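Local coordinates for putative acyl-[acyl-carrier-protein]--UDP-N-acetylglucosamine O-acyltransferase (Bacteroides fragilis, PDB 4R36) that probably transfers an acyl chain from acyl carrier protein to UDP-N-acetylglucosamine, an early step in lipid A synthesis, at residues Asn63-Ser68 / Ile82-Gln87; Thr97-Asp102 / Arg121-Asn126; Arg114-Lys119 / Ala137-Ile142; Gly156-Asp161 / Val170-Phe175. All blocks are in the same frame, centred on the assembly; numbering follows the deposited sequence.

Contact 1: residues Asn63-Ser68 / Ile82-Gln87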
loop_
_atom_site.group_PDB
_atom_site.type_symbol
_atom_site.label_atom_id
_atom_site.label_comp_id
_atom_site.label_asym_id
_atom_site.label_seq_id
_atom_site.Cartn_x
_atom_site.Cartn_y
_atom_site.Cartn_z
ATOM N N ASN A 63 1.404 18.041 5.836
ATOM C CA ASN A 63 2.735 18.607 5.814
ATOM C C ASN A 63 3.043 19.185 4.430
ATOM O O ASN A 63 2.952 18.457 3.402
ATOM C CB ASN A 63 3.760 17.571 6.174
ATOM C CG ASN A 63 3.419 16.835 7.475
ATOM O OD1 ASN A 63 2.628 15.839 7.546
ATOM N ND2 ASN A 63 4.035 17.247 8.443
ATOM N N ILE A 64 3.343 20.492 4.364
ATOM C CA ILE A 64 3.703 21.165 3.143
ATOM C C ILE A 64 5.136 21.648 3.303
ATOM O O ILE A 64 5.440 22.641 4.061
ATOM C CB ILE A 64 2.766 22.361 2.845
ATOM C CG1 ILE A 64 1.285 22.049 3.060
ATOM C CG2 ILE A 64 3.004 22.925 1.420
ATOM C CD1 ILE A 64 0.736 21.017 2.109
ATOM N N LEU A 65 6.049 20.956 2.619
ATOM C CA LEU A 65 7.470 21.143 2.859
ATOM C C LEU A 65 8.191 22.034 1.826
ATOM O O LEU A 65 7.652 22.386 0.748
ATOM C CB LEU A 65 8.145 19.763 2.930
ATOM C CG LEU A 65 7.557 18.709 3.881
ATOM C CD1 LEU A 65 8.415 17.439 3.772
ATOM C CD2 LEU A 65 7.543 19.236 5.303
ATOM N N TYR A 66 9.394 22.425 2.212
ATOM C CA TYR A 66 10.288 23.234 1.419
ATOM C C TYR A 66 10.243 22.826 -0.056
ATOM O O TYR A 66 10.538 21.658 -0.416
ATOM C CB TYR A 66 11.700 22.990 1.985
ATOM C CG TYR A 66 12.781 23.775 1.331
ATOM C CD1 TYR A 66 13.425 23.304 0.204
ATOM C CD2 TYR A 66 13.211 25.016 1.876
ATOM C CE1 TYR A 66 14.462 24.015 -0.376
ATOM C CE2 TYR A 66 14.245 25.739 1.271
ATOM C CZ TYR A 66 14.856 25.257 0.160
ATOM O OH TYR A 66 15.873 25.951 -0.438
ATOM N N GLY A 67 9.843 23.778 -0.895
ATOM C CA GLY A 67 9.811 23.568 -2.315
ATOM C C GLY A 67 8.422 23.323 -2.872
ATOM O O GLY A 67 8.278 23.112 -4.067
ATOM N N SER A 68 7.418 23.275 -2.034
ATOM C CA SER A 68 6.056 23.044 -2.524
ATOM C C SER A 68 5.465 24.258 -3.182
ATOM O O SER A 68 5.706 25.405 -2.737
ATOM C CB SER A 68 5.136 22.641 -1.412
ATOM O OG SER A 68 5.565 21.455 -0.722
ATOM N N ILE A 82 3.541 16.854 1.097
ATOM C CA ILE A 82 3.978 17.443 -0.158
ATOM C C ILE A 82 5.337 18.096 -0.007
ATOM O O ILE A 82 5.578 18.854 0.947
ATOM C CB ILE A 82 2.921 18.445 -0.651
ATOM C CG1 ILE A 82 1.554 17.737 -0.841
ATOM C CG2 ILE A 82 3.339 19.088 -1.965
ATOM C CD1 ILE A 82 0.436 18.656 -1.239
ATOM N N GLY A 83 6.268 17.734 -0.907
ATOM C CA GLY A 83 7.542 18.366 -1.036
ATOM C C GLY A 83 8.718 17.751 -0.348
ATOM O O GLY A 83 9.814 18.316 -0.395
ATOM N N ALA A 84 8.566 16.559 0.222
ATOM C CA ALA A 84 9.729 15.903 0.784
ATOM C C ALA A 84 10.776 15.600 -0.281
ATOM O O ALA A 84 10.444 15.451 -1.493
ATOM C CB ALA A 84 9.344 14.642 1.513
ATOM N N ILE A 85 12.033 15.546 0.156
ATOM C CA ILE A 85 13.121 15.270 -0.738
ATOM C C ILE A 85 12.921 13.914 -1.463
ATOM O O ILE A 85 12.269 13.011 -0.915
ATOM C CB ILE A 85 14.496 15.306 -0.087
ATOM C CG1 ILE A 85 14.618 14.251 1.025
ATOM C CG2 ILE A 85 14.761 16.731 0.432
ATOM C CD1 ILE A 85 16.003 14.124 1.549
ATOM N N PRO A 86 13.460 13.783 -2.680
ATOM C CA PRO A 86 13.362 12.556 -3.403
ATOM C C PRO A 86 13.789 11.327 -2.595
ATOM O O PRO A 86 14.680 11.377 -1.770
ATOM C CB PRO A 86 14.322 12.756 -4.585
ATOM C CG PRO A 86 14.363 14.234 -4.819
ATOM C CD PRO A 86 14.096 14.861 -3.477
ATOM N N GLN A 87 13.173 10.204 -2.883
ATOM C CA GLN A 87 13.617 8.957 -2.388
ATOM C C GLN A 87 14.819 8.428 -3.226
ATOM O O GLN A 87 15.524 7.567 -2.807
ATOM C CB GLN A 87 12.442 7.965 -2.320
ATOM C CG GLN A 87 11.359 8.358 -1.307
ATOM C CD GLN A 87 10.244 7.352 -1.239
ATOM O OE1 GLN A 87 9.822 6.798 -2.241
ATOM N NE2 GLN A 87 9.692 7.225 -0.116
HETATM O O HOH W 1 11.773 19.558 0.817
#
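Ile-82 has both of its backbone polar atoms satisfied by the neighbouring coil: its N donates to Asn-63 O at 2.9 Å, and its O receives Leu-65 N at 2.7 Å. Both bonds are nearly straight, with N-H...O angles of 171° and 163°. Ile-64, which they straddle, faces Ile-82 in a parallel bridge and makes its own backbone bonds with Tyr-45 and Asp-47. The chain then leaves the strand through a type II turn from Leu-65 to Ser-68. Leu-65 O closes this turn and accepts twice from Ser-68, once from its N and once, at 2.7 Å, from its OG, which arrives in the carbonyl plane on a lone pair. With OG swung to the side of its own backbone N (chi1 -58°), the hydroxyl and the N-H of Ser-68 reach the same oxygen. This is a corner of the left-handed parallel beta helix built from hexapeptide repeats, where one coil stacks on the next. Tyr-66 O and Gly-83 O, two acceptors 3.4 Å apart, are reconciled by a water that donates to both, at 2.7 Å to Tyr-66 O and 2.6 Å to Gly-83 O. Tyr-66 takes its remaining polar partners from elsewhere in the chain: its N bonds to Asp-47 and its OH to Glu-95. Ile-64 and Ile-82 lie side by side, CD1 to CD1 at 4.1 Å, and both rest on Ile-76. Leu-65 leans the other way and lays its CD1 against Ala-84 CB at 3.7 Å, in a patch where Met-59 and Glu-108 of a second subunit pack against Leu-65 and Ala-84 respectively.

Contact 2: residues Thr97-Asp102 / Arg121-Asn126; sequences TAEIGD and RTIVGN
Thr-97 to Ile-100 run beside Arg-121 to Val-124 as parallel strands, their axes 10° apart. The backbone ladder alternates sides: Thr-122 N reaches Thr-97 O at 3.0 Å, Glu-99 N donates to Thr-122 O, and Val-124 N donates to Glu-99 O at 2.8 Å. Past the strands, Gly-101 N shares itself weakly between Val-124 O and Gly-125 O.

The charged group sits on the face that carries Thr-97, Glu-99, Arg-121 and Ile-123. Arg-121 meets the Glu-99 carboxylate side-on, NE to OE2 at 2.8 Å and NH2 to OE1 at 2.9 Å, with both oxygens close to the guanidinium plane. A bend at chi3 (68°) carries the arginine forward along its own strand, above Ile-123, whose CD1 lies over one guanidinium face, nearer its rim. Thr-97 OG1 also donates to Glu-99 OE2, on its anti lone pair at 2.8 Å, so three bonds fix the carboxylate, two of them on OE2.

On the face of Ala-98 and Ile-100 the packing is apolar, with Ile-100 CG2 against Val-124 CB at 4.0 Å; here Thr-122 OG1 bonds to Asn-113 O.

At the corner, Asn-126 OD1 accepts Asp-102 N at 2.8 Å, while Asp-102 OD1 bonds to Asn-72 N and Asn-126 N to Asn-144 OD1. Such a run of backbone N-H to side-chain oxygen bonds, stepping from coil to coil beside in-register parallel strands, fits the stacked turns of a left-handed beta helix.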
loop_
_atom_site.group_PDB
_atom_site.type_symbol
_atom_site.label_atom_id
_atom_site.label_comp_id
_atom_site.label_asym_id
_atom_site.label_seq_id
_atom_site.Cartn_x
_atom_site.Cartn_y
_atom_site.Cartn_z
ATOM N N THR A 97 11.306 21.532 -6.826
ATOM C CA THR A 97 9.991 21.741 -6.343
ATOM C C THR A 97 9.096 20.487 -6.412
ATOM O O THR A 97 9.411 19.532 -7.154
ATOM C CB THR A 97 9.274 22.820 -7.166
ATOM O OG1 THR A 97 9.373 22.484 -8.527
ATOM C CG2 THR A 97 9.951 24.174 -6.946
ATOM N N ALA A 98 7.983 20.582 -5.718
ATOM C CA ALA A 98 6.830 19.641 -5.812
ATOM C C ALA A 98 5.658 20.528 -5.997
ATOM O O ALA A 98 5.434 21.455 -5.179
ATOM C CB ALA A 98 6.686 18.808 -4.557
ATOM N N GLU A 99 4.891 20.298 -7.061
ATOM C CA GLU A 99 3.874 21.229 -7.463
ATOM C C GLU A 99 2.567 20.567 -7.751
ATOM O O GLU A 99 2.526 19.524 -8.390
ATOM C CB GLU A 99 4.286 21.966 -8.759
ATOM C CG GLU A 99 5.720 22.477 -8.720
ATOM C CD GLU A 99 6.159 23.340 -9.920
ATOM O OE1 GLU A 99 5.366 23.699 -10.800
ATOM O OE2 GLU A 99 7.361 23.618 -10.020
ATOM N N ILE A 100 1.494 21.186 -7.307
ATOM C CA ILE A 100 0.156 20.821 -7.776
ATOM C C ILE A 100 -0.527 22.066 -8.281
ATOM O O ILE A 100 -0.230 23.174 -7.819
ATOM C CB ILE A 100 -0.712 20.102 -6.687
ATOM C CG1 ILE A 100 -1.327 21.083 -5.698
ATOM C CG2 ILE A 100 0.094 19.024 -5.981
ATOM C CD1 ILE A 100 -2.159 20.440 -4.635
ATOM N N GLY A 101 -1.442 21.865 -9.230
ATOM C CA GLY A 101 -2.226 22.947 -9.875
ATOM C C GLY A 101 -3.458 23.323 -9.091
ATOM O O GLY A 101 -3.366 23.653 -7.904
ATOM N N ASP A 102 -4.588 23.286 -9.768
ATOM C CA ASP A 102 -5.865 23.724 -9.221
ATOM C C ASP A 102 -6.859 22.636 -9.088
ATOM O O ASP A 102 -6.909 21.682 -9.939
ATOM C CB ASP A 102 -6.518 24.779 -10.142
ATOM C CG ASP A 102 -5.606 25.977 -10.418
ATOM O OD1 ASP A 102 -4.781 26.355 -9.594
ATOM O OD2 ASP A 102 -5.751 26.517 -11.520
ATOM N N ARG A 121 11.439 19.468 -11.033
ATOM C CA ARG A 121 10.065 19.814 -10.693
ATOM C C ARG A 121 9.218 18.528 -10.802
ATOM O O ARG A 121 9.237 17.883 -11.843
ATOM C CB ARG A 121 9.501 20.836 -11.679
ATOM C CG ARG A 121 10.321 22.149 -11.733
ATOM C CD ARG A 121 9.832 23.041 -12.846
ATOM N NE ARG A 121 8.489 23.562 -12.609
ATOM C CZ ARG A 121 7.787 24.207 -13.518
ATOM N NH1 ARG A 121 8.296 24.465 -14.692
ATOM N NH2 ARG A 121 6.564 24.643 -13.263
ATOM N N THR A 122 8.588 18.144 -9.700
ATOM C CA THR A 122 7.519 17.120 -9.690
ATOM C C THR A 122 6.246 17.938 -9.881
ATOM O O THR A 122 5.991 18.886 -9.160
ATOM C CB THR A 122 7.509 16.368 -8.362
ATOM O OG1 THR A 122 8.829 15.881 -8.116
ATOM C CG2 THR A 122 6.493 15.223 -8.416
ATOM N N ILE A 123 5.453 17.590 -10.881
ATOM C CA ILE A 123 4.288 18.380 -11.262
ATOM C C ILE A 123 3.033 17.556 -11.409
ATOM O O ILE A 123 2.995 16.591 -12.194
ATOM C CB ILE A 123 4.513 19.100 -12.595
ATOM C CG1 ILE A 123 5.756 20.039 -12.497
ATOM C CG2 ILE A 123 3.261 19.837 -13.073
ATOM C CD1 ILE A 123 6.197 20.624 -13.826
ATOM N N VAL A 124 1.997 17.976 -10.680
ATOM C CA VAL A 124 0.624 17.505 -10.816
ATOM C C VAL A 124 -0.221 18.688 -11.319
ATOM O O VAL A 124 -0.046 19.807 -10.840
ATOM C CB VAL A 124 0.085 17.056 -9.478
ATOM C CG1 VAL A 124 -1.395 16.671 -9.534
ATOM C CG2 VAL A 124 0.840 15.851 -8.947
ATOM N N GLY A 125 -1.040 18.442 -12.353
ATOM C CA GLY A 125 -1.892 19.439 -13.017
ATOM C C GLY A 125 -3.148 19.819 -12.245
ATOM O O GLY A 125 -3.093 20.057 -11.018
ATOM N N ASN A 126 -4.278 19.842 -12.961
ATOM C CA ASN A 126 -5.510 20.344 -12.385
ATOM C C ASN A 126 -6.587 19.272 -12.324
ATOM O O ASN A 126 -6.610 18.364 -13.176
ATOM C CB ASN A 126 -6.017 21.484 -13.237
ATOM C CG ASN A 126 -4.975 22.541 -13.485
ATOM O OD1 ASN A 126 -4.228 22.991 -12.567
ATOM N ND2 ASN A 126 -4.896 22.961 -14.717
#

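Contact 3: residues Arg114-Lys119 / Ala137-Ile142; sequences RGTAAK and AHDALI
Asp-139 presents its carboxylate to Thr-116 and takes two good bonds from it. Thr-116 N donates to Asp-139 OD1 at 3.0 Å, and Thr-116 OG1 to Asp-139 OD2 at 2.6 Å. Both come in on the syn side, a little out of the carboxylate plane, with the two side chains crossing at about a right angle. Gly-120 N adds a further bond to OD1. From the anti side His-138 ND1 reaches OD2 at 2.8 Å; the N-H...O angle is 173° and the oxygen lies in the ring plane, so the rotation of the imidazole is held. Thr-116 CG2 packs obliquely by the ring, 3.6 Å from His-138 ND1, and Lys-119 CB lies 3.4 Å from Asp-139 OD1.

A second shell sets these groups in place. Thr-122 OG1 holds Asp-139 N. Thr-116 OG1 also accepts Ala-118 N in an ST turn, inside a type I turn from Thr-116 to Lys-119. On the other segment, a type II turn puts Asp-139 at positive phi (69°). Lys-119, extended to its end, runs alongside Asp-139 to a water 2.8 Å from Lys-119 NZ and within bonding distance of Ala-140 O.

The side chains of Lys-90 and Gln-174 each lie about 6 Å from that of His-138, and an acetate, probably from the crystallisation liquor, about 4 Å. The histidine-carboxylate pair thus belongs to the UDP-N-acetylglucosamine site, together with Lys-90 and Gln-174.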
loop_
_atom_site.group_PDB
_atom_site.type_symbol
_atom_site.label_atom_id
_atom_site.label_comp_id
_atom_site.label_asym_id
_atom_site.label_seq_id
_atom_site.Cartn_x
_atom_site.Cartn_y
_atom_site.Cartn_z
ATOM N N ARG A 114 9.455 16.337 -4.034
ATOM C CA ARG A 114 10.053 17.253 -4.951
ATOM C C ARG A 114 11.038 16.620 -5.891
ATOM O O ARG A 114 11.427 15.424 -5.766
ATOM C CB ARG A 114 10.670 18.463 -4.207
ATOM C CG ARG A 114 11.881 18.247 -3.312
ATOM C CD ARG A 114 12.143 19.623 -2.661
ATOM N NE ARG A 114 13.248 19.697 -1.704
ATOM C CZ ARG A 114 14.513 20.050 -1.970
ATOM N NH1 ARG A 114 14.937 20.241 -3.178
ATOM N NH2 ARG A 114 15.395 20.137 -0.983
ATOM N N GLY A 115 11.466 17.400 -6.859
ATOM C CA GLY A 115 12.283 16.878 -7.976
ATOM C C GLY A 115 13.785 16.641 -7.677
ATOM O O GLY A 115 14.267 16.912 -6.579
ATOM N N THR A 116 14.495 16.145 -8.688
ATOM C CA THR A 116 15.953 15.992 -8.652
ATOM C C THR A 116 16.538 16.818 -9.823
ATOM O O THR A 116 15.800 17.350 -10.647
ATOM C CB THR A 116 16.406 14.552 -8.859
ATOM O OG1 THR A 116 16.102 14.114 -10.201
ATOM C CG2 THR A 116 15.820 13.635 -7.843
ATOM N N ALA A 117 17.861 16.826 -9.952
ATOM C CA ALA A 117 18.523 17.488 -11.081
ATOM C C ALA A 117 18.123 16.909 -12.427
ATOM O O ALA A 117 18.324 17.519 -13.450
ATOM C CB ALA A 117 20.030 17.378 -10.928
ATOM N N ALA A 118 17.612 15.693 -12.453
ATOM C CA ALA A 118 17.126 15.104 -13.722
ATOM C C ALA A 118 16.082 15.941 -14.439
ATOM O O ALA A 118 15.939 15.806 -15.650
ATOM C CB ALA A 118 16.544 13.674 -13.463
ATOM N N LYS A 119 15.289 16.690 -13.684
ATOM C CA LYS A 119 14.314 17.609 -14.198
ATOM C C LYS A 119 14.204 18.824 -13.266
ATOM O O LYS A 119 14.457 19.949 -13.683
ATOM C CB LYS A 119 12.914 16.959 -14.381
ATOM C CG LYS A 119 11.922 17.913 -15.032
ATOM C CD LYS A 119 10.536 17.331 -15.258
ATOM C CE LYS A 119 9.598 18.393 -15.767
ATOM N NZ LYS A 119 8.224 17.895 -16.070
ATOM N N ALA A 137 6.601 10.195 -7.318
ATOM C CA ALA A 137 8.006 10.241 -7.128
ATOM C C ALA A 137 8.581 11.471 -7.785
ATOM O O ALA A 137 7.919 12.148 -8.578
ATOM C CB ALA A 137 8.668 9.007 -7.663
ATOM N N HIS A 138 9.827 11.738 -7.400
ATOM C CA HIS A 138 10.599 12.838 -8.002
ATOM C C HIS A 138 10.481 12.948 -9.520
ATOM O O HIS A 138 10.550 11.954 -10.245
ATOM C CB HIS A 138 12.059 12.661 -7.646
ATOM C CG HIS A 138 12.700 11.463 -8.272
ATOM N ND1 HIS A 138 13.391 11.534 -9.459
ATOM C CD2 HIS A 138 12.863 10.195 -7.813
ATOM C CE1 HIS A 138 13.894 10.347 -9.755
ATOM N NE2 HIS A 138 13.597 9.519 -8.764
ATOM N N ASP A 139 10.229 14.169 -9.990
ATOM C CA ASP A 139 10.227 14.517 -11.454
ATOM C C ASP A 139 9.063 13.905 -12.249
ATOM O O ASP A 139 9.016 14.061 -13.475
ATOM C CB ASP A 139 11.542 14.235 -12.151
ATOM C CG ASP A 139 12.749 14.752 -11.343
ATOM O OD1 ASP A 139 12.797 15.956 -11.117
ATOM O OD2 ASP A 139 13.577 13.964 -10.877
ATOM N N ALA A 140 8.120 13.246 -11.552
ATOM C CA ALA A 140 6.953 12.734 -12.199
ATOM C C ALA A 140 6.068 13.866 -12.682
ATOM O O ALA A 140 6.154 15.015 -12.208
ATOM C CB ALA A 140 6.172 11.872 -11.235
ATOM N N LEU A 141 5.284 13.572 -13.697
ATOM C CA LEU A 141 4.365 14.498 -14.309
ATOM C C LEU A 141 2.972 13.839 -14.406
ATOM O O LEU A 141 2.846 12.830 -15.095
ATOM C CB LEU A 141 4.808 14.885 -15.726
ATOM C CG LEU A 141 3.786 15.789 -16.460
ATOM C CD1 LEU A 141 3.607 17.142 -15.818
ATOM C CD2 LEU A 141 4.184 15.943 -17.950
ATOM N N ILE A 142 1.981 14.435 -13.747
ATOM C CA ILE A 142 0.580 14.083 -13.897
ATOM C C ILE A 142 -0.116 15.240 -14.560
ATOM O O ILE A 142 0.094 16.400 -14.162
ATOM C CB ILE A 142 -0.075 13.745 -12.548
ATOM C CG1 ILE A 142 0.667 12.552 -11.929
ATOM C CG2 ILE A 142 -1.535 13.446 -12.692
ATOM C CD1 ILE A 142 0.078 12.094 -10.590
HETATM O O HOH W 2 7.254 17.068 -13.619
#

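Contact 4: residues Gly156-Asp161 / Val170-Phe175; sequences GEIIID and VLMHQF
Gly-156 and Phe-175 join the two segments where they run 104° apart end to end, through one backbone bond: Phe-175 N donates to Gly-156 O at 3.0 Å. Inside the coil, Met-172 carries the apolar side of the contact. Its CG lies anti to the backbone N (chi1 172°) and the chain stays extended, which carries the thioether across to Ile-158 and Ile-160. The methyl CE meets Ile-158 CB at 3.6 Å, and SD passes Ile-160 CD1 at a tight 3.3 Å, the two side chains sliding past each other in opposite directions. Ile-158 CG2 is also 3.4 Å from His-173 O. Met-154, Val-178 and Phe-190 complete the apolar surroundings of Met-172.

Outside the coil, Glu-157 and Phe-175 point the same way, side by side. The carboxylate reaches the ring at CE1, which lies 3.3 Å from Glu-157 OE2, and the two planes stand 69° apart. Gln-174, in turn, is tied to the other segment through water. One water accepts from Gly-156 N at 2.9 Å and donates over a longer 3.2 Å to Gln-174 OE1, while a second donates to Glu-157 OE2 and, at a long 3.3 Å, to Gln-174 OE1.

The chemistry therefore divides in two: apolar contacts bind the coils within, whereas on the outside the amide oxygen of Gln-174, a residue that binds UDP-N-acetylglucosamine, meets the other segment through two waters rather than directly.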
loop_
_atom_site.group_PDB
_atom_site.type_symbol
_atom_site.label_atom_id
_atom_site.label_comp_id
_atom_site.label_asym_id
_atom_site.label_seq_id
_atom_site.Cartn_x
_atom_site.Cartn_y
_atom_site.Cartn_z
ATOM N N GLY A 156 9.918 7.395 -10.509
ATOM C CA GLY A 156 10.602 8.573 -10.989
ATOM C C GLY A 156 10.337 8.881 -12.450
ATOM O O GLY A 156 10.332 7.956 -13.273
ATOM N N GLU A 157 10.103 10.153 -12.739
ATOM C CA GLU A 157 10.063 10.660 -14.099
ATOM C C GLU A 157 9.013 9.989 -14.992
ATOM O O GLU A 157 9.169 9.936 -16.208
ATOM C CB GLU A 157 11.474 10.553 -14.781
ATOM C CG GLU A 157 12.558 11.353 -14.074
ATOM C CD GLU A 157 13.969 11.212 -14.608
ATOM O OE1 GLU A 157 14.244 11.796 -15.679
ATOM O OE2 GLU A 157 14.806 10.565 -13.908
ATOM N N ILE A 158 7.918 9.547 -14.417
ATOM C CA ILE A 158 6.802 9.065 -15.193
ATOM C C ILE A 158 5.978 10.225 -15.737
ATOM O O ILE A 158 6.162 11.400 -15.357
ATOM C CB ILE A 158 5.884 8.120 -14.379
ATOM C CG1 ILE A 158 5.242 8.802 -13.174
ATOM C CG2 ILE A 158 6.672 6.885 -13.967
ATOM C CD1 ILE A 158 3.947 9.590 -13.379
ATOM N N ILE A 159 5.131 9.904 -16.705
ATOM C CA ILE A 159 4.223 10.827 -17.281
ATOM C C ILE A 159 2.832 10.218 -17.372
ATOM O O ILE A 159 2.639 9.123 -17.911
ATOM C CB ILE A 159 4.659 11.297 -18.677
ATOM C CG1 ILE A 159 6.018 12.018 -18.591
ATOM C CG2 ILE A 159 3.567 12.191 -19.356
ATOM C CD1 ILE A 159 6.564 12.297 -20.007
ATOM N N ILE A 160 1.835 10.950 -16.885
ATOM C CA ILE A 160 0.446 10.536 -17.023
ATOM C C ILE A 160 -0.257 11.663 -17.808
ATOM O O ILE A 160 -0.249 12.831 -17.396
ATOM C CB ILE A 160 -0.309 10.330 -15.701
ATOM C CG1 ILE A 160 0.404 9.523 -14.629
ATOM C CG2 ILE A 160 -1.785 9.911 -15.922
ATOM C CD1 ILE A 160 0.684 8.139 -14.894
ATOM N N ASP A 161 -0.842 11.273 -18.929
ATOM C CA ASP A 161 -1.583 12.205 -19.802
ATOM C C ASP A 161 -2.974 12.489 -19.205
ATOM O O ASP A 161 -3.428 11.807 -18.300
ATOM C CB ASP A 161 -1.733 11.663 -21.223
ATOM C CG ASP A 161 -0.429 11.555 -21.990
ATOM O OD1 ASP A 161 0.705 11.721 -21.450
ATOM O OD2 ASP A 161 -0.494 11.190 -23.211
ATOM N N VAL A 170 -1.568 -0.006 -8.141
ATOM C CA VAL A 170 -0.884 -0.120 -9.421
ATOM C C VAL A 170 0.578 0.292 -9.277
ATOM O O VAL A 170 0.911 1.284 -8.501
ATOM C CB VAL A 170 -1.592 0.697 -10.522
ATOM C CG1 VAL A 170 -0.721 0.859 -11.760
ATOM C CG2 VAL A 170 -2.912 0.001 -10.886
ATOM N N LEU A 171 1.451 -0.424 -9.952
ATOM C CA LEU A 171 2.918 -0.091 -9.926
ATOM C C LEU A 171 3.353 0.281 -11.295
ATOM O O LEU A 171 3.231 -0.515 -12.251
ATOM C CB LEU A 171 3.769 -1.260 -9.454
ATOM C CG LEU A 171 3.462 -1.772 -8.050
ATOM C CD1 LEU A 171 4.338 -2.981 -7.722
ATOM C CD2 LEU A 171 3.754 -0.582 -7.086
ATOM N N MET A 172 3.782 1.540 -11.398
ATOM C CA MET A 172 4.148 2.183 -12.649
ATOM C C MET A 172 5.636 2.395 -12.543
ATOM O O MET A 172 6.091 3.188 -11.710
ATOM C CB MET A 172 3.438 3.546 -12.746
ATOM C CG MET A 172 3.916 4.329 -13.904
ATOM S SD MET A 172 2.824 5.632 -14.413
ATOM C CE MET A 172 3.506 5.990 -16.030
ATOM N N HIS A 173 6.376 1.647 -13.326
ATOM C CA HIS A 173 7.791 1.730 -13.351
ATOM C C HIS A 173 8.371 3.090 -13.828
ATOM O O HIS A 173 7.761 3.788 -14.637
ATOM C CB HIS A 173 8.251 0.671 -14.319
ATOM C CG HIS A 173 9.648 0.243 -14.120
ATOM N ND1 HIS A 173 10.691 0.711 -14.879
ATOM C CD2 HIS A 173 10.179 -0.666 -13.264
ATOM C CE1 HIS A 173 11.821 0.149 -14.484
ATOM N NE2 HIS A 173 11.533 -0.693 -13.509
ATOM N N GLN A 174 9.600 3.409 -13.409
ATOM C CA GLN A 174 10.233 4.705 -13.802
ATOM C C GLN A 174 10.255 4.922 -15.279
ATOM O O GLN A 174 10.407 3.976 -16.077
ATOM C CB GLN A 174 11.674 4.902 -13.204
ATOM C CG GLN A 174 12.568 3.735 -13.446
ATOM C CD GLN A 174 13.952 3.964 -12.882
ATOM O OE1 GLN A 174 14.176 4.912 -12.126
ATOM N NE2 GLN A 174 14.894 3.103 -13.274
ATOM N N PHE A 175 10.081 6.173 -15.666
ATOM C CA PHE A 175 10.167 6.610 -17.047
ATOM C C PHE A 175 8.987 6.131 -17.935
ATOM O O PHE A 175 9.049 6.276 -19.172
ATOM C CB PHE A 175 11.497 6.182 -17.752
ATOM C CG PHE A 175 12.749 6.535 -17.010
ATOM C CD1 PHE A 175 13.142 7.863 -16.893
ATOM C CD2 PHE A 175 13.538 5.553 -16.447
ATOM C CE1 PHE A 175 14.322 8.220 -16.207
ATOM C CE2 PHE A 175 14.706 5.897 -15.721
ATOM C CZ PHE A 175 15.101 7.232 -15.619
HETATM O O HOH W 3 12.159 5.720 -9.762
HETATM O O HOH W 4 13.781 8.137 -12.390
#

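In the fold
All four contacts join stacked coils of one left-handed beta helix. Contact 1 is the buried one, at a corner of the coils and pressed by a second subunit; the other three are partly buried. Contacts 2, 3 and 4 share a sheet, in which strands 121-124, 141-142 and 159-160 are consecutive neighbours, and contacts 2 and 3 alternate along the chain. Contacts 1 and 4 also reach a second face of the helix, the sheet holding strands 63-64, 81-82 and 171-172. Contact 1 relies on backbone bonds, a bridging water and aliphatic packing, contact 2 adds a surface salt bridge, and contacts 3 and 4 bring carboxylate and water chemistry to the substrate site shared by His-138 and Gln-174.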